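MxaA (Stigmatella aurantiaca, PDB 4W4T) carries the terminal reductase domain of the myxalamid PKS-NRPS assembly line, an NADPH-binding Rossmann-fold domain of short-chain dehydrogenase type that probably releases the finished chain by reduction. Local coordinates at residues A[153-157]-A[359-363]; A[261-265]-A[356-360]; A[272-276]-A[340-344]. All coordinates share one frame; numbering follows the deposited sequence.

In the fold
Along the chain the segments come in the order 153-157, 261-265, 272-276, 340-344, 356-360, 359-363, so contacts 3, 2 and 1 close successively wider loops. Contacts 1 and 2 lie about 9 Å apart between centres and share Phe360 of helix 352-362; contact 3 is about 12 Å from contact 2 and 18 Å from contact 1. Helix 261-272 leads through a tight turn into strand 274-277, and helix 337-348 is followed by helix 352-362, so each side of contact 3 is the chain neighbour of one side of contact 2. Together the three contacts link the small two-stranded sheet, through helices 261-272, 337-348 and 352-362, to the loop after Rossmann strand 145-148, beside the NADPH-binding Tyr218.

Contact 1. Residues A[153-157]-A[359-363]; sequences VNFLY and MFLQQ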
loop_
_atom_site.group_PDB
_atom_site.type_symbol
_atom_site.label_atom_id
_atom_site.label_comp_id
_atom_site.label_asym_id
_atom_site.label_seq_id
_atom_site.Cartn_x
_atom_site.Cartn_y
_atom_site.Cartn_z
ATOM N N VAL A 153 -0.270 -4.845 14.437
ATOM C CA VAL A 153 -1.381 -5.234 13.576
ATOM C C VAL A 153 -1.261 -4.501 12.244
ATOM O O VAL A 153 -1.462 -3.289 12.168
ATOM C CB VAL A 153 -2.747 -4.920 14.221
ATOM C CG1 VAL A 153 -3.894 -5.441 13.345
ATOM C CG2 VAL A 153 -2.819 -5.502 15.621
ATOM N N ASN A 154 -0.865 -5.240 11.216
ATOM C CA ASN A 154 -0.795 -4.719 9.865
ATOM C C ASN A 154 -1.343 -5.772 8.905
ATOM O O ASN A 154 -0.819 -6.884 8.821
ATOM C CB ASN A 154 0.646 -4.334 9.510
ATOM C CG ASN A 154 0.743 -3.658 8.167
ATOM O OD1 ASN A 154 0.331 -4.216 7.150
ATOM N ND2 ASN A 154 1.265 -2.443 8.155
ATOM N N PHE A 155 -2.405 -5.434 8.184
ATOM C CA PHE A 155 -3.085 -6.431 7.369
ATOM C C PHE A 155 -2.494 -6.567 5.964
ATOM O O PHE A 155 -2.943 -7.401 5.174
ATOM C CB PHE A 155 -4.578 -6.108 7.280
ATOM C CG PHE A 155 -5.269 -6.098 8.609
ATOM C CD1 PHE A 155 -5.223 -7.212 9.432
ATOM C CD2 PHE A 155 -5.971 -4.982 9.036
ATOM C CE1 PHE A 155 -5.867 -7.213 10.669
ATOM C CE2 PHE A 155 -6.619 -4.977 10.269
ATOM C CZ PHE A 155 -6.560 -6.098 11.088
ATOM N N LEU A 156 -1.481 -5.763 5.668
ATOM C CA LEU A 156 -0.812 -5.837 4.375
ATOM C C LEU A 156 0.560 -6.530 4.437
ATOM O O LEU A 156 0.979 -7.169 3.464
ATOM C CB LEU A 156 -0.646 -4.435 3.799
ATOM C CG LEU A 156 -1.921 -3.625 3.569
ATOM C CD1 LEU A 156 -1.551 -2.261 3.003
ATOM C CD2 LEU A 156 -2.841 -4.372 2.636
ATOM N N TYR A 157 1.255 -6.394 5.562
ATOM C CA TYR A 157 2.639 -6.892 5.687
ATOM C C TYR A 157 2.732 -8.422 5.784
ATOM O O TYR A 157 1.791 -9.079 6.218
ATOM C CB TYR A 157 3.326 -6.290 6.927
ATOM C CG TYR A 157 3.734 -4.838 6.835
ATOM C CD1 TYR A 157 3.589 -4.120 5.656
ATOM C CD2 TYR A 157 4.284 -4.189 7.940
ATOM C CE1 TYR A 157 3.971 -2.782 5.575
ATOM C CE2 TYR A 157 4.674 -2.856 7.868
ATOM C CZ TYR A 157 4.515 -2.163 6.683
ATOM O OH TYR A 157 4.893 -0.843 6.612
HETATM N N MSE A 359 -6.098 -1.310 -1.439
HETATM C CA MSE A 359 -4.935 -2.164 -1.182
HETATM C C MSE A 359 -5.302 -3.343 -0.291
HETATM O O MSE A 359 -4.952 -4.487 -0.572
HETATM C CB MSE A 359 -3.801 -1.374 -0.523
HETATM C CG MSE A 359 -3.179 -0.292 -1.398
HETATM SE SE MSE A 359 -2.861 -0.939 -3.226
HETATM C CE MSE A 359 -4.492 -0.282 -4.051
ATOM N N PHE A 360 -6.010 -3.040 0.792
ATOM C CA PHE A 360 -6.458 -4.056 1.736
ATOM C C PHE A 360 -7.312 -5.161 1.088
ATOM O O PHE A 360 -7.139 -6.337 1.393
ATOM C CB PHE A 360 -7.234 -3.391 2.881
ATOM C CG PHE A 360 -6.393 -2.476 3.742
ATOM C CD1 PHE A 360 -5.696 -2.973 4.840
ATOM C CD2 PHE A 360 -6.291 -1.123 3.455
ATOM C CE1 PHE A 360 -4.919 -2.141 5.629
ATOM C CE2 PHE A 360 -5.512 -0.283 4.241
ATOM C CZ PHE A 360 -4.827 -0.795 5.333
ATOM N N LEU A 361 -8.213 -4.801 0.179
ATOM C CA LEU A 361 -9.179 -5.779 -0.319
ATOM C C LEU A 361 -8.709 -6.567 -1.544
ATOM O O LEU A 361 -9.277 -7.610 -1.873
ATOM C CB LEU A 361 -10.508 -5.085 -0.637
ATOM C CG LEU A 361 -11.006 -4.071 0.399
ATOM C CD1 LEU A 361 -12.290 -3.411 -0.080
ATOM C CD2 LEU A 361 -11.202 -4.717 1.769
ATOM N N GLN A 362 -7.674 -6.083 -2.216
ATOM C CA GLN A 362 -7.190 -6.736 -3.428
ATOM C C GLN A 362 -6.336 -7.964 -3.203
ATOM O O GLN A 362 -6.101 -8.736 -4.131
ATOM C CB GLN A 362 -6.371 -5.759 -4.247
ATOM C CG GLN A 362 -7.185 -4.646 -4.765
ATOM C CD GLN A 362 -6.473 -3.920 -5.851
ATOM O OE1 GLN A 362 -5.350 -3.437 -5.682
ATOM N NE2 GLN A 362 -7.093 -3.896 -7.009
ATOM N N GLN A 363 -5.840 -8.117 -1.981
ATOM C CA GLN A 363 -4.883 -9.169 -1.657
ATOM C C GLN A 363 -5.354 -10.582 -2.021
ATOM O O GLN A 363 -4.534 -11.461 -2.291
ATOM C CB GLN A 363 -4.552 -9.100 -0.172
ATOM C CG GLN A 363 -3.997 -7.759 0.239
ATOM C CD GLN A 363 -3.548 -7.745 1.677
ATOM O OE1 GLN A 363 -2.355 -7.791 1.965
ATOM N NE2 GLN A 363 -4.510 -7.688 2.595
#
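The ring of Phe360 carries Leu156 over one face, where Leu156 CG stands 3.9 Å from Phe360 CE1, while Phe155 CB meets the edge at 4.1 Å from Phe360 CD1. The second flat group is the amide of Gln363. Its NE2 donates to Phe155 O at 3.0 Å with an N-H...O angle of 153°, and the acceptor lies nearly in the amide plane. The same NE2 reaches back to Phe360 O (3.2 Å), so two carbonyls, one on each segment, fix the rotation of the amide. Its orientation thus rests on the nitrogen; OE1 comes near Phe155 O, but both are acceptors and do not bond.

Leu156 is the apolar wedge. With CG anti to its carbonyl carbon (chi1 -59°), its branch enters between ring and amide: Leu156 CD2 is 3.9 Å from Phe360 CD1 and 3.5 Å from Gln363 OE1, crossing both side chains at about a right angle. The backbone that presents it is shaped by Asn154, whose OD1 accepts from Leu156 N and from Tyr157 N, each at 2.8 Å. Asn154 ND2 lies over the centre of the Tyr157 ring.

Leu156 O accepts a hydrogen bond from Gln362 NE2 of the second subunit, which places the contact at the dimer interface. Phe155 turns its ring edge-to-face against Tyr218, a residue that binds NADPH. The arrangement is an Asx turn in the loop following a Rossmann strand, docked on the C-terminal end of helix 352-362 next to the cofactor site.

Contact 2. Residues A[261-265]-A[356-360]; sequences LVCRT and DLLMF
Leu261 lays its CD1 methyl over a face of the Phe360 ring, a CH-pi contact in which CD1 sits 4.1 Å from the ring centroid and 22° off the ring normal. This is helix-on-helix packing between the first turn of helix 261-272 and helix 352-362: the short axes approach to 10.4 Å, with a signed crossing angle of -120°, so the helices are neither parallel nor antiparallel. The methyl covers the face opposite the one met by Leu156, which leaves Phe360 sandwiched between a loop leucine and a helix leucine. Leu261 reaches the ring because its CG stands anti to the backbone N, and the two side chains slide past each other in opposite directions.

Leu357 fills the next position along the interface. Its CD1 meets Leu261 CD1 at 4.1 Å, and its CD2 comes to 3.8 Å from Arg264 O, so the two branches touch different parts of the facing helix. Leu344 of helix 337-348 also packs against Leu357, tying this pair to the neighbouring helix.

Arg264 reaches toward helix 352-362 with a chain extended from CG to NE. Its NH1 lies 3.9 Å from Asp356 CB, and its distance of 4.3 Å to Asp356 OD2 is beyond a salt bridge, with the guanidinium and carboxylate planes 66° apart. The stronger partner is Asp259, which pairs with NH2; Asp356 probably adds only a general electrostatic attraction.

Thr265 turns inward on its own helix. Leu261 O accepts from both Thr265 N and Thr265 OG1, the two donors arriving from opposite faces of the carbonyl plane. The hydroxyl bond measures 2.9 Å, and the same OG1 rests 3.5 Å from Leu357 CD1.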
loop_
_atom_site.group_PDB
_atom_site.type_symbol
_atom_site.label_atom_id
_atom_site.label_comp_id
_atom_site.label_asym_id
_atom_site.label_seq_id
_atom_site.Cartn_x
_atom_site.Cartn_y
_atom_site.Cartn_z
ATOM N N LEU A 261 -9.567 -0.258 9.867
ATOM C CA LEU A 261 -10.024 -0.692 8.553
ATOM C C LEU A 261 -11.551 -0.639 8.366
ATOM O O LEU A 261 -12.040 -0.302 7.279
ATOM C CB LEU A 261 -9.530 -2.112 8.295
ATOM C CG LEU A 261 -9.902 -2.740 6.958
ATOM C CD1 LEU A 261 -9.476 -1.822 5.833
ATOM C CD2 LEU A 261 -9.244 -4.108 6.819
ATOM N N VAL A 262 -12.295 -0.987 9.410
ATOM C CA VAL A 262 -13.754 -0.951 9.347
ATOM C C VAL A 262 -14.256 0.477 9.172
ATOM O O VAL A 262 -15.186 0.723 8.394
ATOM C CB VAL A 262 -14.396 -1.560 10.600
ATOM C CG1 VAL A 262 -15.917 -1.425 10.545
ATOM C CG2 VAL A 262 -13.981 -3.008 10.735
ATOM N N CYS A 263 -13.639 1.423 9.879
ATOM C CA CYS A 263 -13.995 2.826 9.679
ATOM C C CYS A 263 -13.667 3.281 8.268
ATOM O O CYS A 263 -14.445 3.999 7.644
ATOM C CB CYS A 263 -13.283 3.718 10.690
ATOM S SG CYS A 263 -13.782 3.379 12.387
ATOM N N ARG A 264 -12.496 2.883 7.778
ATOM C CA ARG A 264 -12.093 3.204 6.409
ATOM C C ARG A 264 -13.081 2.700 5.373
ATOM O O ARG A 264 -13.431 3.390 4.406
ATOM C CB ARG A 264 -10.723 2.600 6.109
ATOM C CG ARG A 264 -9.545 3.369 6.630
ATOM C CD ARG A 264 -8.257 2.691 6.151
ATOM N NE ARG A 264 -7.079 3.271 6.774
ATOM C CZ ARG A 264 -6.351 4.233 6.224
ATOM N NH1 ARG A 264 -6.675 4.709 5.029
ATOM N NH2 ARG A 264 -5.293 4.710 6.869
ATOM N N THR A 265 -13.506 1.463 5.560
ATOM C CA THR A 265 -14.451 0.848 4.653
ATOM C C THR A 265 -15.796 1.564 4.673
ATOM O O THR A 265 -16.363 1.861 3.620
ATOM C CB THR A 265 -14.627 -0.625 5.009
ATOM O OG1 THR A 265 -13.348 -1.262 4.922
ATOM C CG2 THR A 265 -15.600 -1.298 4.073
ATOM N N ASP A 356 -6.018 3.728 -0.896
ATOM C CA ASP A 356 -5.476 3.115 0.317
ATOM C C ASP A 356 -6.357 1.960 0.797
ATOM O O ASP A 356 -5.852 0.915 1.213
ATOM C CB ASP A 356 -5.332 4.158 1.433
ATOM C CG ASP A 356 -4.248 5.188 1.143
ATOM O OD1 ASP A 356 -3.446 4.981 0.202
ATOM O OD2 ASP A 356 -4.204 6.211 1.863
ATOM N N LEU A 357 -7.675 2.154 0.724
ATOM C CA LEU A 357 -8.638 1.128 1.113
ATOM C C LEU A 357 -8.578 -0.070 0.167
ATOM O O LEU A 357 -8.645 -1.220 0.586
ATOM C CB LEU A 357 -10.058 1.723 1.143
ATOM C CG LEU A 357 -11.233 0.749 1.260
ATOM C CD1 LEU A 357 -11.125 -0.104 2.512
ATOM C CD2 LEU A 357 -12.558 1.503 1.237
ATOM N N LEU A 358 -8.433 0.216 -1.118
ATOM C CA LEU A 358 -8.390 -0.822 -2.131
ATOM C C LEU A 358 -7.236 -1.810 -1.918
ATOM O O LEU A 358 -7.379 -2.999 -2.192
ATOM C CB LEU A 358 -8.278 -0.173 -3.507
ATOM C CG LEU A 358 -8.228 -1.061 -4.741
ATOM C CD1 LEU A 358 -9.561 -1.747 -4.957
ATOM C CD2 LEU A 358 -7.862 -0.215 -5.949
HETATM N N MSE A 359 -6.098 -1.310 -1.439
HETATM C CA MSE A 359 -4.935 -2.164 -1.182
HETATM C C MSE A 359 -5.302 -3.343 -0.291
HETATM O O MSE A 359 -4.952 -4.487 -0.572
HETATM C CB MSE A 359 -3.801 -1.374 -0.523
HETATM C CG MSE A 359 -3.179 -0.292 -1.398
HETATM SE SE MSE A 359 -2.861 -0.939 -3.226
HETATM C CE MSE A 359 -4.492 -0.282 -4.051
ATOM N N PHE A 360 -6.010 -3.040 0.792
ATOM C CA PHE A 360 -6.458 -4.056 1.736
ATOM C C PHE A 360 -7.312 -5.161 1.088
ATOM O O PHE A 360 -7.139 -6.337 1.393
ATOM C CB PHE A 360 -7.234 -3.391 2.881
ATOM C CG PHE A 360 -6.393 -2.476 3.742
ATOM C CD1 PHE A 360 -5.696 -2.973 4.840
ATOM C CD2 PHE A 360 -6.291 -1.123 3.455
ATOM C CE1 PHE A 360 -4.919 -2.141 5.629
ATOM C CE2 PHE A 360 -5.512 -0.283 4.241
ATOM C CZ PHE A 360 -4.827 -0.795 5.333
#

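Contact 3. Residues A[272-276]-A[340-344]; sequences MGVAP and WLSEL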
loop_
_atom_site.group_PDB
_atom_site.type_symbol
_atom_site.label_atom_id
_atom_site.label_comp_id
_atom_site.label_asym_id
_atom_site.label_seq_id
_atom_site.Cartn_x
_atom_site.Cartn_y
_atom_site.Cartn_z
HETATM N N MSE A 272 -18.612 7.005 -1.759
HETATM C CA MSE A 272 -18.996 6.534 -3.088
HETATM C C MSE A 272 -20.499 6.446 -3.263
HETATM O O MSE A 272 -20.999 6.472 -4.384
HETATM C CB MSE A 272 -18.398 5.165 -3.377
HETATM C CG MSE A 272 -16.887 5.185 -3.423
HETATM SE SE MSE A 272 -16.256 3.476 -4.089
HETATM C CE MSE A 272 -16.437 2.466 -2.465
ATOM N N GLY A 273 -21.215 6.314 -2.152
ATOM C CA GLY A 273 -22.662 6.186 -2.202
ATOM C C GLY A 273 -23.091 4.777 -2.566
ATOM O O GLY A 273 -24.214 4.550 -3.002
ATOM N N VAL A 274 -22.180 3.822 -2.415
ATOM C CA VAL A 274 -22.485 2.438 -2.750
ATOM C C VAL A 274 -21.812 1.457 -1.783
ATOM O O VAL A 274 -20.682 1.672 -1.341
ATOM C CB VAL A 274 -22.087 2.126 -4.208
ATOM C CG1 VAL A 274 -20.583 2.275 -4.414
ATOM C CG2 VAL A 274 -22.546 0.740 -4.581
ATOM N N ALA A 275 -22.526 0.389 -1.437
ATOM C CA ALA A 275 -22.012 -0.613 -0.499
ATOM C C ALA A 275 -22.175 -2.000 -1.106
ATOM O O ALA A 275 -23.058 -2.206 -1.952
ATOM C CB ALA A 275 -22.741 -0.519 0.838
ATOM N N PRO A 276 -21.332 -2.957 -0.683
ATOM C CA PRO A 276 -21.377 -4.296 -1.274
ATOM C C PRO A 276 -22.371 -5.208 -0.582
ATOM O O PRO A 276 -22.498 -5.152 0.643
ATOM C CB PRO A 276 -19.947 -4.806 -1.066
ATOM C CG PRO A 276 -19.525 -4.162 0.205
ATOM C CD PRO A 276 -20.167 -2.799 0.216
ATOM N N TRP A 340 -18.885 -3.799 -6.680
ATOM C CA TRP A 340 -18.484 -2.782 -5.707
ATOM C C TRP A 340 -16.963 -2.589 -5.687
ATOM O O TRP A 340 -16.456 -1.456 -5.676
ATOM C CB TRP A 340 -18.984 -3.155 -4.309
ATOM C CG TRP A 340 -18.609 -2.161 -3.276
ATOM C CD1 TRP A 340 -19.265 -1.000 -2.971
ATOM C CD2 TRP A 340 -17.485 -2.235 -2.391
ATOM N NE1 TRP A 340 -18.604 -0.342 -1.951
ATOM C CE2 TRP A 340 -17.513 -1.084 -1.578
ATOM C CE3 TRP A 340 -16.457 -3.163 -2.214
ATOM C CZ2 TRP A 340 -16.557 -0.840 -0.599
ATOM C CZ3 TRP A 340 -15.505 -2.919 -1.238
ATOM C CH2 TRP A 340 -15.559 -1.762 -0.448
ATOM N N LEU A 341 -16.233 -3.693 -5.708
ATOM C CA LEU A 341 -14.771 -3.623 -5.673
ATOM C C LEU A 341 -14.240 -2.931 -6.934
ATOM O O LEU A 341 -13.238 -2.204 -6.895
ATOM C CB LEU A 341 -14.171 -5.022 -5.535
ATOM C CG LEU A 341 -12.660 -5.119 -5.284
ATOM C CD1 LEU A 341 -12.280 -4.433 -3.969
ATOM C CD2 LEU A 341 -12.220 -6.581 -5.258
ATOM N N SER A 342 -14.923 -3.154 -8.049
ATOM C CA SER A 342 -14.512 -2.539 -9.310
ATOM C C SER A 342 -14.771 -1.034 -9.279
ATOM O O SER A 342 -13.975 -0.254 -9.797
ATOM C CB SER A 342 -15.237 -3.195 -10.483
ATOM O OG SER A 342 -15.098 -2.405 -11.640
ATOM N N GLU A 343 -15.872 -0.617 -8.658
ATOM C CA GLU A 343 -16.130 0.811 -8.499
ATOM C C GLU A 343 -15.114 1.457 -7.562
ATOM O O GLU A 343 -14.744 2.617 -7.742
ATOM C CB GLU A 343 -17.558 1.059 -8.001
ATOM C CG GLU A 343 -18.598 0.535 -8.966
ATOM C CD GLU A 343 -19.885 1.343 -8.990
ATOM O OE1 GLU A 343 -20.082 2.226 -8.118
ATOM O OE2 GLU A 343 -20.714 1.081 -9.892
ATOM N N LEU A 344 -14.660 0.711 -6.560
ATOM C CA LEU A 344 -13.638 1.224 -5.664
ATOM C C LEU A 344 -12.353 1.484 -6.464
ATOM O O LEU A 344 -11.734 2.537 -6.342
ATOM C CB LEU A 344 -13.372 0.242 -4.517
ATOM C CG LEU A 344 -12.327 0.623 -3.462
ATOM C CD1 LEU A 344 -12.671 1.930 -2.775
ATOM C CD2 LEU A 344 -12.192 -0.490 -2.424
#
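Helix 337-348 packs on strand 274-277 of a two-stranded parallel sheet through Trp340, whose indole lies against Pro276. The strand starts directly after helix 261-272, which a Schellman motif ends at Gly273, the residue of positive phi.

Pro276 CD sits over the five-membered ring, 3.5 Å from its centroid and 7° off the normal, a nearly vertical CH-pi contact. At the indole edge, Trp340 NE1 donates to Val274 O at 3.0 Å. The acceptor is close to the ring plane, yet the bond bends to 137° and the nitrogen stands well above the plane of the carbonyl, so ring packing appears to set the geometry more than the lone pairs do. With CG anti to the backbone N (chi1 -180°), Trp340 is directed at the strand.

A leucine in place of Trp340 would probably leave Val274 O without this donor and Pro276 without its aromatic partner. Val274 CG1 touches Trp340 CD1 at 3.8 Å and also approaches Glu343 OE1. Selenomethionine Met272, bent at its third torsion, crosses the indole at about a right angle, its CE 3.6 Å from Trp340 NE1 and 3.8 Å from Leu344 CD1.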